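Local coordinates for protein thiamine-monophosphate kinase (Stenotrophomonas maltophilia, PDB 6XEP) that probably phosphorylates thiamine monophosphate with ATP and magnesium to give thiamine diphosphate, the active form of vitamin B1, at residues V60-E65 against F69-K74; C93-S98 against E108-G113; Y292-E295 against P300-R303. All blocks are in the same frame, centred on the assembly; numbering follows the deposited sequence.

Contact 1: residues V60-E65 against F69-K74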
loop_
_atom_site.group_PDB
_atom_site.type_symbol
_atom_site.label_atom_id
_atom_site.label_comp_id
_atom_site.label_asym_id
_atom_site.label_seq_id
_atom_site.Cartn_x
_atom_site.Cartn_y
_atom_site.Cartn_z
ATOM N N VAL A 60 -2.453 -16.500 -8.480
ATOM C CA VAL A 60 -0.999 -16.385 -8.420
ATOM C C VAL A 60 -0.538 -16.746 -7.017
ATOM O O VAL A 60 0.139 -17.762 -6.809
ATOM C CB VAL A 60 -0.533 -14.969 -8.805
ATOM C CG1 VAL A 60 1.017 -14.870 -8.747
ATOM C CG2 VAL A 60 -1.001 -14.633 -10.216
ATOM N N HIS A 61 -0.917 -15.930 -6.034
ATOM C CA HIS A 61 -0.467 -16.143 -4.670
ATOM C C HIS A 61 -1.429 -17.007 -3.874
ATOM O O HIS A 61 -1.100 -17.413 -2.750
ATOM C CB HIS A 61 -0.260 -14.786 -3.973
ATOM C CG HIS A 61 0.690 -13.892 -4.710
ATOM N ND1 HIS A 61 0.285 -13.051 -5.724
ATOM C CD2 HIS A 61 2.032 -13.740 -4.612
ATOM C CE1 HIS A 61 1.334 -12.415 -6.212
ATOM N NE2 HIS A 61 2.406 -12.805 -5.543
ATOM N N PHE A 62 -2.611 -17.284 -4.422
ATOM C CA PHE A 62 -3.557 -18.182 -3.770
ATOM C C PHE A 62 -4.425 -18.796 -4.853
ATOM O O PHE A 62 -4.772 -18.107 -5.829
ATOM C CB PHE A 62 -4.429 -17.483 -2.714
ATOM C CG PHE A 62 -5.194 -16.266 -3.219
ATOM C CD1 PHE A 62 -6.489 -16.392 -3.704
ATOM C CD2 PHE A 62 -4.633 -14.996 -3.134
ATOM C CE1 PHE A 62 -7.201 -15.275 -4.143
ATOM C CE2 PHE A 62 -5.335 -13.873 -3.575
ATOM C CZ PHE A 62 -6.635 -14.016 -4.064
ATOM N N PRO A 63 -4.744 -20.081 -4.747
ATOM C CA PRO A 63 -5.670 -20.686 -5.713
ATOM C C PRO A 63 -7.005 -19.959 -5.705
ATOM O O PRO A 63 -7.425 -19.401 -4.690
ATOM C CB PRO A 63 -5.805 -22.131 -5.221
ATOM C CG PRO A 63 -4.487 -22.390 -4.496
ATOM C CD PRO A 63 -4.134 -21.071 -3.838
ATOM N N VAL A 64 -7.656 -19.928 -6.869
ATOM C CA VAL A 64 -8.858 -19.111 -6.997
ATOM C C VAL A 64 -9.944 -19.569 -6.031
ATOM O O VAL A 64 -10.721 -18.750 -5.527
ATOM C CB VAL A 64 -9.350 -19.108 -8.453
ATOM C CG1 VAL A 64 -10.706 -18.428 -8.557
ATOM C CG2 VAL A 64 -8.336 -18.386 -9.344
ATOM N N GLU A 65 -9.976 -20.855 -5.696
ATOM C CA GLU A 65 -11.008 -21.338 -4.797
ATOM C C GLU A 65 -10.730 -21.013 -3.327
ATOM O O GLU A 65 -11.553 -21.367 -2.487
ATOM C CB GLU A 65 -11.181 -22.841 -4.967
ATOM C CG GLU A 65 -9.925 -23.611 -4.676
ATOM C CD GLU A 65 -9.232 -24.094 -5.942
ATOM O OE1 GLU A 65 -8.888 -23.269 -6.850
ATOM O OE2 GLU A 65 -9.048 -25.326 -6.016
ATOM N N PHE A 69 -12.229 -15.676 3.980
ATOM C CA PHE A 69 -11.566 -15.581 5.285
ATOM C C PHE A 69 -10.076 -15.878 5.169
ATOM O O PHE A 69 -9.246 -15.194 5.771
ATOM C CB PHE A 69 -12.231 -16.544 6.278
ATOM C CG PHE A 69 -11.610 -16.545 7.659
ATOM C CD1 PHE A 69 -10.490 -17.301 7.934
ATOM C CD2 PHE A 69 -12.195 -15.833 8.687
ATOM C CE1 PHE A 69 -9.925 -17.301 9.192
ATOM C CE2 PHE A 69 -11.655 -15.831 9.959
ATOM C CZ PHE A 69 -10.515 -16.565 10.211
ATOM N N ASP A 70 -9.718 -16.909 4.415
ATOM C CA ASP A 70 -8.308 -17.294 4.314
ATOM C C ASP A 70 -7.504 -16.284 3.511
ATOM O O ASP A 70 -6.323 -16.054 3.803
ATOM C CB ASP A 70 -8.238 -18.690 3.703
ATOM C CG ASP A 70 -9.033 -19.688 4.517
ATOM O OD1 ASP A 70 -8.938 -19.613 5.763
ATOM O OD2 ASP A 70 -9.771 -20.519 3.934
ATOM N N ILE A 71 -8.123 -15.674 2.499
ATOM C CA ILE A 71 -7.460 -14.601 1.769
ATOM C C ILE A 71 -7.193 -13.423 2.695
ATOM O O ILE A 71 -6.111 -12.826 2.666
ATOM C CB ILE A 71 -8.303 -14.183 0.549
ATOM C CG1 ILE A 71 -8.425 -15.346 -0.430
ATOM C CG2 ILE A 71 -7.650 -13.011 -0.156
ATOM C CD1 ILE A 71 -9.416 -15.060 -1.556
ATOM N N GLY A 72 -8.176 -13.067 3.526
ATOM C CA GLY A 72 -7.974 -11.975 4.467
ATOM C C GLY A 72 -6.868 -12.257 5.465
ATOM O O GLY A 72 -6.009 -11.402 5.720
ATOM N N TRP A 73 -6.855 -13.463 6.021
ATOM C CA TRP A 73 -5.792 -13.850 6.947
ATOM C C TRP A 73 -4.424 -13.805 6.265
ATOM O O TRP A 73 -3.489 -13.148 6.744
ATOM C CB TRP A 73 -6.080 -15.256 7.484
ATOM C CG TRP A 73 -5.066 -15.791 8.485
ATOM C CD1 TRP A 73 -3.780 -16.202 8.229
ATOM C CD2 TRP A 73 -5.275 -15.987 9.890
ATOM N NE1 TRP A 73 -3.184 -16.644 9.397
ATOM C CE2 TRP A 73 -4.075 -16.518 10.426
ATOM C CE3 TRP A 73 -6.359 -15.766 10.746
ATOM C CZ2 TRP A 73 -3.933 -16.819 11.773
ATOM C CZ3 TRP A 73 -6.210 -16.071 12.097
ATOM C CH2 TRP A 73 -5.003 -16.580 12.591
ATOM N N LYS A 74 -4.289 -14.501 5.137
ATOM C CA LYS A 74 -2.969 -14.683 4.556
ATOM C C LYS A 74 -2.417 -13.374 4.015
ATOM O O LYS A 74 -1.214 -13.116 4.131
ATOM C CB LYS A 74 -3.010 -15.760 3.463
ATOM C CG LYS A 74 -1.610 -16.060 2.924
ATOM C CD LYS A 74 -1.537 -17.420 2.214
ATOM C CE LYS A 74 -0.084 -17.732 1.864
ATOM N NZ LYS A 74 0.095 -19.057 1.216
HETATM O O HOH W 1 -1.791 -19.349 -0.953
#
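The F62 ring takes I71 over one face. CG1 of I71 sits 4.1 Å from the ring centroid and 19° off the ring normal, a CH-pi contact displaced toward the CD1-CE1 rim, and the two side chains cross at about a right angle. CD1 of I71 comes to 3.4 Å from CE1 of F62, while CG2 is farther off, 4.2 Å from CZ. With chi1 of 55°, CG of F62 lies between the backbone N and the carbonyl carbon, which turns the CD1-CE1-CZ side of the ring to I71. L137 of strand 136-145 packs against both F62 and I71, and W106 of helix 104-120 also touches I71.

The H61 ring is set differently. CG1 of V60 lies over one of its faces, offset toward the rim, and H8 of the second subunit, a purification-tag residue, stacks with the ring. ND1 is hydrogen-bonded to N of N57, and NE2 to OG1 of T131 of the second subunit.

The polar link runs through one water. It donates to the backbone O of H61 at 2.7 Å and accepts from NZ of K74 at 2.9 Å, bridging a direct gap of 4.5 Å between H61 O and K74 NZ. The extended K74 chain brings NZ up to the water, where NZ also forms a salt bridge with D274 and a hydrogen bond to O of L201. H61 and D274 are both predicted substrate-binding residues, so the water and the ammonium tie the loop to the helix beside the probable thiamine phosphate site, while F62 and I71 add an apolar contact between the same loop and helix.

Contact 2: residues C93-S98 against E108-G113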
loop_
_atom_site.group_PDB
_atom_site.type_symbol
_atom_site.label_atom_id
_atom_site.label_comp_id
_atom_site.label_asym_id
_atom_site.label_seq_id
_atom_site.Cartn_x
_atom_site.Cartn_y
_atom_site.Cartn_z
ATOM N N CYS A 93 -1.891 -0.487 9.395
ATOM C CA CYS A 93 -1.806 -0.982 8.026
ATOM C C CYS A 93 -2.890 -0.365 7.154
ATOM O O CYS A 93 -3.886 0.183 7.641
ATOM C CB CYS A 93 -1.885 -2.511 7.974
ATOM S SG CYS A 93 -3.400 -3.185 8.590
ATOM N N THR A 94 -2.672 -0.453 5.842
ATOM C CA THR A 94 -3.677 -0.074 4.857
ATOM C C THR A 94 -3.998 -1.286 4.002
ATOM O O THR A 94 -3.212 -2.227 3.896
ATOM C CB THR A 94 -3.214 1.064 3.945
ATOM O OG1 THR A 94 -2.037 0.657 3.248
ATOM C CG2 THR A 94 -2.947 2.352 4.757
ATOM N N LEU A 95 -5.178 -1.257 3.403
ATOM C CA LEU A 95 -5.651 -2.366 2.585
ATOM C C LEU A 95 -6.240 -1.789 1.316
ATOM O O LEU A 95 -7.170 -0.987 1.386
ATOM C CB LEU A 95 -6.705 -3.170 3.339
ATOM C CG LEU A 95 -7.485 -4.234 2.590
ATOM C CD1 LEU A 95 -6.566 -5.377 2.195
ATOM C CD2 LEU A 95 -8.587 -4.698 3.504
ATOM N N ALA A 96 -5.716 -2.211 0.167
ATOM C CA ALA A 96 -6.197 -1.767 -1.136
ATOM C C ALA A 96 -6.750 -3.000 -1.839
ATOM O O ALA A 96 -5.982 -3.883 -2.243
ATOM C CB ALA A 96 -5.079 -1.102 -1.941
ATOM N N LEU A 97 -8.077 -3.068 -1.949
ATOM C CA LEU A 97 -8.784 -4.220 -2.499
ATOM C C LEU A 97 -9.252 -3.908 -3.914
ATOM O O LEU A 97 -9.932 -2.904 -4.141
ATOM C CB LEU A 97 -10.005 -4.576 -1.654
ATOM C CG LEU A 97 -9.927 -5.162 -0.255
ATOM C CD1 LEU A 97 -11.244 -5.843 0.027
ATOM C CD2 LEU A 97 -8.821 -6.155 -0.218
ATOM N N SER A 98 -8.877 -4.758 -4.863
ATOM C CA SER A 98 -9.432 -4.742 -6.206
ATOM C C SER A 98 -10.382 -5.922 -6.303
ATOM O O SER A 98 -9.961 -7.062 -6.099
ATOM C CB SER A 98 -8.333 -4.849 -7.265
ATOM O OG SER A 98 -7.469 -3.717 -7.210
ATOM N N GLU A 108 -17.209 -9.023 3.936
ATOM C CA GLU A 108 -17.410 -9.273 5.362
ATOM C C GLU A 108 -16.600 -10.482 5.822
ATOM O O GLU A 108 -15.994 -10.464 6.899
ATOM C CB GLU A 108 -18.899 -9.472 5.643
ATOM C CG GLU A 108 -19.255 -9.687 7.105
ATOM C CD GLU A 108 -20.735 -9.418 7.401
ATOM O OE1 GLU A 108 -21.614 -9.964 6.697
ATOM O OE2 GLU A 108 -21.018 -8.650 8.347
ATOM N N ALA A 109 -16.590 -11.543 5.017
ATOM C CA ALA A 109 -15.833 -12.746 5.349
ATOM C C ALA A 109 -14.337 -12.499 5.260
ATOM O O ALA A 109 -13.561 -13.013 6.074
ATOM C CB ALA A 109 -16.229 -13.881 4.411
ATOM N N PHE A 110 -13.906 -11.737 4.256
ATOM C CA PHE A 110 -12.510 -11.328 4.195
ATOM C C PHE A 110 -12.140 -10.573 5.464
ATOM O O PHE A 110 -11.084 -10.811 6.053
ATOM C CB PHE A 110 -12.289 -10.457 2.954
ATOM C CG PHE A 110 -10.954 -9.779 2.927
ATOM C CD1 PHE A 110 -10.745 -8.583 3.602
ATOM C CD2 PHE A 110 -9.924 -10.313 2.206
ATOM C CE1 PHE A 110 -9.507 -7.963 3.577
ATOM C CE2 PHE A 110 -8.678 -9.694 2.196
ATOM C CZ PHE A 110 -8.483 -8.517 2.874
ATOM N N GLY A 111 -13.023 -9.677 5.911
ATOM C CA GLY A 111 -12.729 -8.912 7.112
ATOM C C GLY A 111 -12.616 -9.802 8.333
ATOM O O GLY A 111 -11.776 -9.573 9.202
ATOM N N ASP A 112 -13.454 -10.838 8.405
ATOM C CA ASP A 112 -13.329 -11.810 9.493
ATOM C C ASP A 112 -11.896 -12.314 9.611
ATOM O O ASP A 112 -11.328 -12.360 10.709
ATOM C CB ASP A 112 -14.269 -12.996 9.263
ATOM C CG ASP A 112 -15.701 -12.702 9.617
ATOM O OD1 ASP A 112 -15.988 -11.648 10.231
ATOM O OD2 ASP A 112 -16.547 -13.553 9.270
ATOM N N GLY A 113 -11.289 -12.701 8.492
ATOM C CA GLY A 113 -9.974 -13.289 8.557
ATOM C C GLY A 113 -8.888 -12.270 8.810
ATOM O O GLY A 113 -7.948 -12.519 9.566
#
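F110 of helix 104-120 pushes its ring down onto L95 and L97 of strand 89-99. This is the first half of a beta-alpha-beta unit, strand 89-99, helix 104-120 and strand 124-132, in the PurM-like N-terminal domain. L95 and F110 approach from opposite directions, and both methyls of L95 reach the far end of the ring: CD2 lies 3.4 Å from CE1 of F110, and CD1 lies 3.7 Å from CZ. L97 slides past the ring in the opposite sense, with CD1 over one face.

The F110 side chain leaves the helix with CG opposite the backbone N across the CA-CB bond (chi1 170°), which extends the ring toward the sheet. L95 and L97, two residues apart on the strand, both point toward the helix, so one aromatic ring spans the pair.

Farther out, V139 and L137 of strand 136-145 pack on L95 and L97 respectively, and L137 reaches F110 too. W106, one turn earlier on the helix, meets the F110 ring with planes about 20° apart. The strand itself is fixed by backbone hydrogen bonds from L95 to G127 and D129, in the region of the predicted ATP-binding residues G128 and D129. CZ of F110 is shared: besides L95 it meets the second methyl of L97, CD2, at 3.9 Å.

Contact 3: residues Y292-E295 against P300-R303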
loop_
_atom_site.group_PDB
_atom_site.type_symbol
_atom_site.label_atom_id
_atom_site.label_comp_id
_atom_site.label_asym_id
_atom_site.label_seq_id
_atom_site.Cartn_x
_atom_site.Cartn_y
_atom_site.Cartn_z
ATOM N N TYR A 292 14.946 -22.418 26.271
ATOM C CA TYR A 292 14.038 -21.836 27.246
ATOM C C TYR A 292 13.024 -20.934 26.569
ATOM O O TYR A 292 11.844 -20.924 26.937
ATOM C CB TYR A 292 14.818 -21.048 28.295
ATOM C CG TYR A 292 13.918 -20.484 29.368
ATOM C CD1 TYR A 292 13.384 -19.200 29.254
ATOM C CD2 TYR A 292 13.569 -21.244 30.483
ATOM C CE1 TYR A 292 12.542 -18.681 30.232
ATOM C CE2 TYR A 292 12.730 -20.728 31.472
ATOM C CZ TYR A 292 12.221 -19.449 31.337
ATOM O OH TYR A 292 11.388 -18.933 32.305
ATOM N N LEU A 293 13.474 -20.156 25.580
ATOM C CA LEU A 293 12.565 -19.266 24.859
ATOM C C LEU A 293 11.490 -20.060 24.130
ATOM O O LEU A 293 10.313 -19.677 24.129
ATOM C CB LEU A 293 13.361 -18.402 23.866
ATOM C CG LEU A 293 12.531 -17.449 22.991
ATOM C CD1 LEU A 293 11.803 -16.425 23.841
ATOM C CD2 LEU A 293 13.417 -16.763 21.965
ATOM N N ALA A 294 11.883 -21.168 23.496
ATOM C CA ALA A 294 10.917 -22.001 22.795
ATOM C C ALA A 294 9.851 -22.506 23.756
ATOM O O ALA A 294 8.663 -22.507 23.426
ATOM C CB ALA A 294 11.631 -23.164 22.106
ATOM N N GLU A 295 10.255 -22.926 24.954
ATOM C CA GLU A 295 9.276 -23.343 25.954
ATOM C C GLU A 295 8.386 -22.179 26.364
ATOM O O GLU A 295 7.171 -22.341 26.536
ATOM C CB GLU A 295 9.990 -23.918 27.177
ATOM C CG GLU A 295 10.761 -25.198 26.892
ATOM C CD GLU A 295 9.844 -26.354 26.519
ATOM O OE1 GLU A 295 8.932 -26.668 27.314
ATOM O OE2 GLU A 295 10.028 -26.938 25.428
ATOM N N PRO A 300 8.166 -24.217 18.659
ATOM C CA PRO A 300 9.422 -24.939 18.425
ATOM C C PRO A 300 10.475 -24.021 17.826
ATOM O O PRO A 300 10.200 -23.248 16.909
ATOM C CB PRO A 300 9.023 -26.044 17.442
ATOM C CG PRO A 300 7.544 -26.219 17.647
ATOM C CD PRO A 300 7.036 -24.823 17.930
ATOM N N LEU A 301 11.692 -24.124 18.355
ATOM C CA LEU A 301 12.881 -23.543 17.737
ATOM C C LEU A 301 13.896 -24.662 17.582
ATOM O O LEU A 301 14.270 -25.298 18.576
ATOM C CB LEU A 301 13.469 -22.411 18.579
ATOM C CG LEU A 301 12.459 -21.306 18.913
ATOM C CD1 LEU A 301 13.027 -20.374 19.983
ATOM C CD2 LEU A 301 12.078 -20.541 17.642
ATOM N N THR A 302 14.342 -24.892 16.352
ATOM C CA THR A 302 15.145 -26.059 16.020
ATOM C C THR A 302 16.494 -25.613 15.480
ATOM O O THR A 302 16.554 -24.825 14.535
ATOM C CB THR A 302 14.413 -26.939 15.008
ATOM O OG1 THR A 302 13.157 -27.322 15.578
ATOM C CG2 THR A 302 15.234 -28.209 14.676
ATOM N N ARG A 303 17.572 -26.119 16.083
ATOM C CA ARG A 303 18.919 -25.834 15.599
ATOM C C ARG A 303 19.194 -26.708 14.377
ATOM O O ARG A 303 19.178 -27.940 14.471
ATOM C CB ARG A 303 19.939 -26.074 16.709
ATOM C CG ARG A 303 21.375 -25.652 16.389
ATOM C CD ARG A 303 22.272 -25.650 17.633
ATOM N NE ARG A 303 22.229 -26.927 18.335
ATOM C CZ ARG A 303 22.995 -27.969 18.020
ATOM N NH1 ARG A 303 23.863 -27.879 17.015
ATOM N NH2 ARG A 303 22.888 -29.104 18.709
#
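Chi1 of -55° in L301 swings CG beside its backbone N, opposite the carbonyl carbon, and chi2 of 168° extends CD1, the branch that meets the helix; in L293 a chi1 of 178° instead sets CG opposite the backbone N. These settings let the two leucines meet obliquely, CD2 of L293 lying 4.1 Å from CD1 of L301.

A294 makes the more intimate contact. Its CB points at the strand and has L301 CG and L301 CD1 both 3.8 Å away, with CB of L301 slightly farther at 4.0 Å. The same CD1 also reaches the helix backbone, 3.8 Å from N of A294. The leucine branch therefore rests against the A294 methyl and the backbone N beside it, while L293 touches it from the neighbouring position on the helix. The short A294 side chain lets the helix come close to L301; the nearest CA pair, A294 and P300 just before the strand, is 5.5 Å apart.

The side chains meet through aliphatic carbons alone. On the strand side, L301 also packs on W163 and S165 of strand 161-165, and L210 of helix 208-214 touches both L293 and L301. A backbone hydrogen bond between T302 and V164 fastens the strand to its neighbour in the sheet.

The arrangement is a helix turning back through a short connection to lay its apolar side on a sheet strand, part of the alpha/beta packing of the PurM-like C-terminal domain and away from the predicted ligand sites.

Following the chain from the N terminus, contact 1 closes first, folding the loop after strand 48-57 back on the start of helix 68-85. Strand 89-99 comes next, and contact 2 joins it to helix 104-120 across the intervening turn. The two are in series but pack together: F69 lies against D112 and G113, and CA of G72 approaches CE2 of F110 to 3.3 Å, so the two helices are neighbours over one sheet. Contact 3 closes much later, between helix 287-297 and strand 301-308 in the C-terminal domain, its centre about 30 Å from that of contact 1. None of the three loops nests or crosses another.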